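Long-range contact in putative uncharacterized protein TTHB071 (Thermus thermophilus, PDB 3AYV), which is of unknown function but binds zinc ions in a xylose isomerase-like TIM barrel and may be involved in protection against oxidative stress: residues Leu179-Gly193 and Val205-Thr219. Residues are numbered along the deposited sequence; the frame is centred on the assembly and turned at random.
Sequences LALAPEHLHLNDTDG and VLGHGAWLRPYLDRT. With ZN (zinc ion), chain F.
Leu179 and Tyr215 both place CG anti to the carbonyl carbon (chi1 -69° and -58°), which helps to bring a leucine methyl over one face of the phenol ring. Leu179 CD2 makes a CH-pi contact 4.0 Å from the Tyr215 ring centroid, and Leu179 CD1 meets Trp211. The contact belongs to a TIM barrel. Strand 185-188 pairs in parallel with strand 219-222. Residues 205-218 are the last part of the loop between them, and pack against the side of strand 185-188 turned away from the zinc. Leu186 N donates to Thr219 O at 3.0 Å, in the carbonyl plane. Leu186 CD2 lies at the edge of the Trp211 ring, and its CD1 packs on Tyr215 CB. Leu188 CD2 meets Leu212 CD1 tip to tip at 3.9 Å. The CB of His187 is directed away from residues 205-219, and its ND1 binds a zinc ion, together with Glu136, Asp162 and Glu223. Beyond the strand, polar bonds take over. Asp190 OD1 accepts from two backbone groups: Leu206 N reaches its syn lone pair at 3.0 Å, and Thr191 N comes from the anti side, out of the carboxylate plane. Two bonds to one oxygen help to hold the carboxylate in its rotation. An alanine in place of Asp190 would probably leave both N-H groups without this acceptor and let the backbone at Leu206 shift. His208 NE2 donates a weak bond to Asn189 O, while Asn189 ND2 is hydrogen-bonded to the backbone O of Glu223. Trp211 NE1 reaches Leu206 O within its own ring plane. At the far end, Val205 N donates to Thr191 O at 2.9 Å, nearly in line with the carbonyl bond.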
loop_
_atom_site.group_PDB
_atom_site.type_symbol
_atom_site.label_atom_id
_atom_site.label_comp_id
_atom_site.label_asym_id
_atom_site.label_seq_id
_atom_site.Cartn_x
_atom_site.Cartn_y
_atom_site.Cartn_z
ATOM N N LEU A 179 -6.508 -12.843 -2.523
ATOM C CA LEU A 179 -5.309 -13.496 -3.063
ATOM C C LEU A 179 -5.461 -13.900 -4.538
ATOM O O LEU A 179 -4.475 -13.944 -5.273
ATOM C CB LEU A 179 -4.991 -14.721 -2.214
ATOM C CG LEU A 179 -4.508 -14.327 -0.807
ATOM C CD1 LEU A 179 -4.379 -15.555 0.125
ATOM C CD2 LEU A 179 -3.211 -13.561 -0.886
ATOM N N ALA A 180 -6.698 -14.180 -4.947
ATOM C CA ALA A 180 -6.992 -14.535 -6.346
ATOM C C ALA A 180 -6.678 -13.404 -7.337
ATOM O O ALA A 180 -6.590 -13.634 -8.554
ATOM C CB ALA A 180 -8.436 -15.038 -6.497
ATOM N N LEU A 181 -6.484 -12.185 -6.825
ATOM C CA LEU A 181 -6.122 -11.036 -7.672
ATOM C C LEU A 181 -4.624 -10.997 -7.933
ATOM O O LEU A 181 -4.117 -10.098 -8.595
ATOM C CB LEU A 181 -6.552 -9.720 -7.014
ATOM C CG LEU A 181 -8.048 -9.419 -6.894
ATOM C CD1 LEU A 181 -8.244 -8.061 -6.199
ATOM C CD2 LEU A 181 -8.719 -9.392 -8.261
ATOM N N ALA A 182 -3.908 -11.940 -7.328
ATOM C CA ALA A 182 -2.478 -12.094 -7.577
ATOM C C ALA A 182 -1.649 -10.888 -7.085
ATOM O O ALA A 182 -0.894 -10.275 -7.844
ATOM C CB ALA A 182 -2.212 -12.447 -9.094
ATOM N N PRO A 183 -1.762 -10.557 -5.779
ATOM C CA PRO A 183 -0.966 -9.433 -5.271
ATOM C C PRO A 183 0.535 -9.635 -5.454
ATOM O O PRO A 183 1.065 -10.709 -5.114
ATOM C CB PRO A 183 -1.310 -9.394 -3.763
ATOM C CG PRO A 183 -1.810 -10.767 -3.437
ATOM C CD PRO A 183 -2.498 -11.264 -4.710
ATOM N N GLU A 184 1.213 -8.616 -5.953
ATOM C CA GLU A 184 2.650 -8.681 -6.054
ATOM C C GLU A 184 3.328 -8.045 -4.846
ATOM O O GLU A 184 4.551 -8.099 -4.722
ATOM C CB GLU A 184 3.140 -8.088 -7.388
ATOM C CG GLU A 184 2.987 -6.588 -7.534
ATOM C CD GLU A 184 3.043 -6.142 -8.982
ATOM O OE1 GLU A 184 3.959 -5.369 -9.302
ATOM O OE2 GLU A 184 2.167 -6.548 -9.780
ATOM N N HIS A 185 2.511 -7.493 -3.935
ATOM C CA HIS A 185 2.981 -6.631 -2.854
ATOM C C HIS A 185 2.019 -6.907 -1.723
ATOM O O HIS A 185 0.797 -6.951 -1.933
ATOM C CB HIS A 185 2.845 -5.170 -3.290
ATOM C CG HIS A 185 3.841 -4.239 -2.688
ATOM N ND1 HIS A 185 3.495 -3.291 -1.747
ATOM C CD2 HIS A 185 5.159 -4.064 -2.929
ATOM C CE1 HIS A 185 4.558 -2.569 -1.438
ATOM N NE2 HIS A 185 5.586 -3.034 -2.132
ATOM N N LEU A 186 2.549 -7.147 -0.529
ATOM C CA LEU A 186 1.676 -7.437 0.604
ATOM C C LEU A 186 1.911 -6.471 1.728
ATOM O O LEU A 186 3.063 -6.160 2.064
ATOM C CB LEU A 186 1.821 -8.888 1.091
ATOM C CG LEU A 186 1.101 -9.824 0.114
ATOM C CD1 LEU A 186 2.105 -10.429 -0.854
ATOM C CD2 LEU A 186 0.232 -10.885 0.816
ATOM N N HIS A 187 0.809 -5.956 2.268
ATOM C CA HIS A 187 0.850 -5.128 3.462
ATOM C C HIS A 187 0.503 -6.016 4.636
ATOM O O HIS A 187 -0.600 -6.560 4.708
ATOM C CB HIS A 187 -0.134 -3.967 3.333
ATOM C CG HIS A 187 0.428 -2.788 2.606
ATOM N ND1 HIS A 187 -0.250 -1.596 2.495
ATOM C CD2 HIS A 187 1.617 -2.601 1.981
ATOM C CE1 HIS A 187 0.473 -0.736 1.795
ATOM N NE2 HIS A 187 1.617 -1.317 1.483
ATOM N N LEU A 188 1.464 -6.179 5.541
ATOM C CA LEU A 188 1.347 -7.160 6.621
ATOM C C LEU A 188 1.222 -6.530 7.988
ATOM O O LEU A 188 1.974 -5.621 8.326
ATOM C CB LEU A 188 2.560 -8.077 6.633
ATOM C CG LEU A 188 2.797 -8.910 5.359
ATOM C CD1 LEU A 188 4.073 -9.718 5.624
ATOM C CD2 LEU A 188 1.632 -9.834 5.112
ATOM N N ASN A 189 0.253 -7.025 8.745
ATOM C CA ASN A 189 0.100 -6.715 10.163
ATOM C C ASN A 189 -1.002 -7.613 10.695
ATOM O O ASN A 189 -1.480 -8.468 9.946
ATOM C CB ASN A 189 -0.174 -5.211 10.398
ATOM C CG ASN A 189 -1.409 -4.702 9.665
ATOM O OD1 ASN A 189 -2.411 -5.409 9.539
ATOM N ND2 ASN A 189 -1.333 -3.462 9.173
ATOM N N ASP A 190 -1.387 -7.444 11.967
ATOM C CA ASP A 190 -2.517 -8.178 12.502
ATOM C C ASP A 190 -3.531 -7.245 13.176
ATOM O O ASP A 190 -3.241 -6.082 13.465
ATOM C CB ASP A 190 -2.064 -9.303 13.450
ATOM C CG ASP A 190 -2.903 -10.567 13.298
ATOM O OD1 ASP A 190 -4.032 -10.493 12.761
ATOM O OD2 ASP A 190 -2.473 -11.644 13.782
ATOM N N THR A 191 -4.714 -7.785 13.395
ATOM C CA THR A 191 -5.847 -7.030 13.891
ATOM C C THR A 191 -6.635 -7.946 14.826
ATOM O O THR A 191 -6.567 -9.176 14.710
ATOM C CB THR A 191 -6.762 -6.567 12.730
ATOM O OG1 THR A 191 -8.001 -6.082 13.276
ATOM C CG2 THR A 191 -7.062 -7.719 11.743
ATOM N N ASP A 192 -7.380 -7.342 15.744
ATOM C CA ASP A 192 -8.339 -8.083 16.562
ATOM C C ASP A 192 -9.642 -8.430 15.843
ATOM O O ASP A 192 -10.541 -9.052 16.429
ATOM C CB ASP A 192 -8.618 -7.310 17.862
ATOM C CG ASP A 192 -9.156 -5.888 17.627
ATOM O OD1 ASP A 192 -9.418 -5.471 16.477
ATOM O OD2 ASP A 192 -9.330 -5.171 18.635
ATOM N N GLY A 193 -9.752 -8.034 14.572
ATOM C CA GLY A 193 -10.943 -8.256 13.807
ATOM C C GLY A 193 -11.964 -7.148 13.916
ATOM O O GLY A 193 -13.045 -7.264 13.334
ATOM N N VAL A 205 -5.954 -12.030 14.831
ATOM C CA VAL A 205 -6.867 -13.081 14.393
ATOM C C VAL A 205 -6.672 -13.512 12.930
ATOM O O VAL A 205 -7.357 -14.434 12.463
ATOM C CB VAL A 205 -8.357 -12.645 14.578
ATOM C CG1 VAL A 205 -8.618 -12.234 16.021
ATOM C CG2 VAL A 205 -8.737 -11.507 13.580
ATOM N N LEU A 206 -5.766 -12.857 12.201
ATOM C CA LEU A 206 -5.636 -13.110 10.751
ATOM C C LEU A 206 -5.045 -14.484 10.362
ATOM O O LEU A 206 -5.189 -14.908 9.220
ATOM C CB LEU A 206 -4.894 -11.968 10.017
ATOM C CG LEU A 206 -5.644 -10.624 9.901
ATOM C CD1 LEU A 206 -4.790 -9.622 9.141
ATOM C CD2 LEU A 206 -7.049 -10.822 9.230
ATOM N N GLY A 207 -4.392 -15.175 11.298
ATOM C CA GLY A 207 -3.906 -16.557 11.028
ATOM C C GLY A 207 -2.949 -16.670 9.844
ATOM O O GLY A 207 -3.085 -17.571 8.990
ATOM N N HIS A 208 -1.979 -15.763 9.769
ATOM C CA HIS A 208 -1.089 -15.714 8.600
ATOM C C HIS A 208 -0.392 -17.031 8.294
ATOM O O HIS A 208 -0.059 -17.305 7.139
ATOM C CB HIS A 208 -0.012 -14.644 8.754
ATOM C CG HIS A 208 -0.561 -13.259 8.912
ATOM N ND1 HIS A 208 -0.605 -12.350 7.875
ATOM C CD2 HIS A 208 -1.098 -12.635 9.987
ATOM C CE1 HIS A 208 -1.134 -11.216 8.309
ATOM N NE2 HIS A 208 -1.451 -11.368 9.582
ATOM N N GLY A 209 -0.125 -17.816 9.331
ATOM C CA GLY A 209 0.490 -19.134 9.135
ATOM C C GLY A 209 -0.291 -20.016 8.166
ATOM O O GLY A 209 0.304 -20.815 7.423
ATOM N N ALA A 210 -1.614 -19.874 8.158
ATOM C CA ALA A 210 -2.472 -20.666 7.291
ATOM C C ALA A 210 -2.445 -20.269 5.803
ATOM O O ALA A 210 -2.799 -21.091 4.955
ATOM C CB ALA A 210 -3.933 -20.681 7.827
ATOM N N TRP A 211 -2.030 -19.038 5.464
ATOM C CA TRP A 211 -2.152 -18.586 4.071
ATOM C C TRP A 211 -0.971 -17.845 3.473
ATOM O O TRP A 211 -0.898 -17.696 2.252
ATOM C CB TRP A 211 -3.456 -17.768 3.881
ATOM C CG TRP A 211 -3.528 -16.520 4.735
ATOM C CD1 TRP A 211 -4.119 -16.408 5.976
ATOM C CD2 TRP A 211 -2.999 -15.225 4.423
ATOM N NE1 TRP A 211 -3.987 -15.115 6.434
ATOM C CE2 TRP A 211 -3.306 -14.373 5.506
ATOM C CE3 TRP A 211 -2.318 -14.690 3.318
ATOM C CZ2 TRP A 211 -2.944 -13.016 5.518
ATOM C CZ3 TRP A 211 -1.952 -13.343 3.340
ATOM C CH2 TRP A 211 -2.260 -12.527 4.432
ATOM N N LEU A 212 -0.039 -17.377 4.304
ATOM C CA LEU A 212 0.984 -16.440 3.821
ATOM C C LEU A 212 2.218 -17.092 3.193
ATOM O O LEU A 212 2.897 -16.472 2.353
ATOM C CB LEU A 212 1.411 -15.469 4.934
ATOM C CG LEU A 212 2.509 -14.434 4.623
ATOM C CD1 LEU A 212 2.065 -13.404 3.558
ATOM C CD2 LEU A 212 2.892 -13.733 5.905
ATOM N N ARG A 213 2.508 -18.330 3.582
ATOM C CA ARG A 213 3.755 -18.966 3.146
ATOM C C ARG A 213 3.995 -18.930 1.614
ATOM O O ARG A 213 5.120 -18.643 1.194
ATOM C CB ARG A 213 3.925 -20.389 3.717
ATOM C CG ARG A 213 5.391 -20.836 3.735
ATOM C CD ARG A 213 5.552 -22.232 4.305
ATOM N NE ARG A 213 4.410 -22.586 5.150
ATOM C CZ ARG A 213 4.431 -22.588 6.477
ATOM N NH1 ARG A 213 5.550 -22.270 7.106
ATOM N NH2 ARG A 213 3.342 -22.912 7.171
ATOM N N PRO A 214 2.950 -19.179 0.787
ATOM C CA PRO A 214 3.204 -19.114 -0.667
ATOM C C PRO A 214 3.699 -17.767 -1.180
ATOM O O PRO A 214 4.245 -17.709 -2.277
ATOM C CB PRO A 214 1.845 -19.479 -1.290
ATOM C CG PRO A 214 1.154 -20.272 -0.244
ATOM C CD PRO A 214 1.569 -19.607 1.062
ATOM N N TYR A 215 3.537 -16.699 -0.393
ATOM C CA TYR A 215 3.821 -15.313 -0.847
ATOM C C TYR A 215 5.124 -14.740 -0.329
ATOM O O TYR A 215 5.452 -13.590 -0.567
ATOM C CB TYR A 215 2.610 -14.394 -0.509
ATOM C CG TYR A 215 1.356 -14.918 -1.156
ATOM C CD1 TYR A 215 1.044 -14.579 -2.470
ATOM C CD2 TYR A 215 0.519 -15.808 -0.492
ATOM C CE1 TYR A 215 -0.074 -15.085 -3.092
ATOM C CE2 TYR A 215 -0.597 -16.328 -1.114
ATOM C CZ TYR A 215 -0.889 -15.950 -2.414
ATOM O OH TYR A 215 -2.000 -16.461 -3.039
ATOM N N LEU A 216 5.910 -15.565 0.352
ATOM C CA LEU A 216 7.153 -15.097 0.970
ATOM C C LEU A 216 8.246 -14.638 0.001
ATOM O O LEU A 216 9.233 -14.021 0.418
ATOM C CB LEU A 216 7.701 -16.157 1.947
ATOM C CG LEU A 216 6.788 -16.420 3.149
ATOM C CD1 LEU A 216 7.383 -17.469 4.065
ATOM C CD2 LEU A 216 6.500 -15.149 3.945
ATOM N N ASP A 217 8.058 -14.917 -1.290
ATOM C CA ASP A 217 8.994 -14.470 -2.321
ATOM C C ASP A 217 8.597 -13.111 -2.933
ATOM O O ASP A 217 9.314 -12.581 -3.807
ATOM C CB ASP A 217 9.155 -15.550 -3.414
ATOM C CG ASP A 217 7.820 -15.964 -4.056
ATOM O OD1 ASP A 217 6.737 -15.855 -3.420
ATOM O OD2 ASP A 217 7.853 -16.423 -5.215
ATOM N N ARG A 218 7.473 -12.561 -2.454
ATOM C CA ARG A 218 6.966 -11.245 -2.859
ATOM C C ARG A 218 7.436 -10.159 -1.895
ATOM O O ARG A 218 7.864 -10.447 -0.767
ATOM C CB ARG A 218 5.430 -11.245 -2.863
ATOM C CG ARG A 218 4.755 -11.572 -4.201
ATOM C CD ARG A 218 4.810 -13.032 -4.548
ATOM N NE ARG A 218 3.654 -13.454 -5.340
ATOM C CZ ARG A 218 3.261 -14.714 -5.465
ATOM N NH1 ARG A 218 3.946 -15.689 -4.862
ATOM N NH2 ARG A 218 2.195 -15.010 -6.197
ATOM N N THR A 219 7.348 -8.909 -2.328
ATOM C CA THR A 219 7.690 -7.800 -1.455
ATOM C C THR A 219 6.644 -7.743 -0.347
ATOM O O THR A 219 5.439 -7.814 -0.620
ATOM C CB THR A 219 7.787 -6.478 -2.209
ATOM O OG1 THR A 219 8.786 -6.597 -3.236
ATOM C CG2 THR A 219 8.192 -5.346 -1.258
HETATM ZN ZN ZN F . -2.168 -1.332 3.948
HETATM O O HOH W 1 7.084 -9.012 -5.428
HETATM O O HOH W 2 -1.259 1.026 3.969
HETATM O O HOH W 3 -2.566 -0.213 6.057
#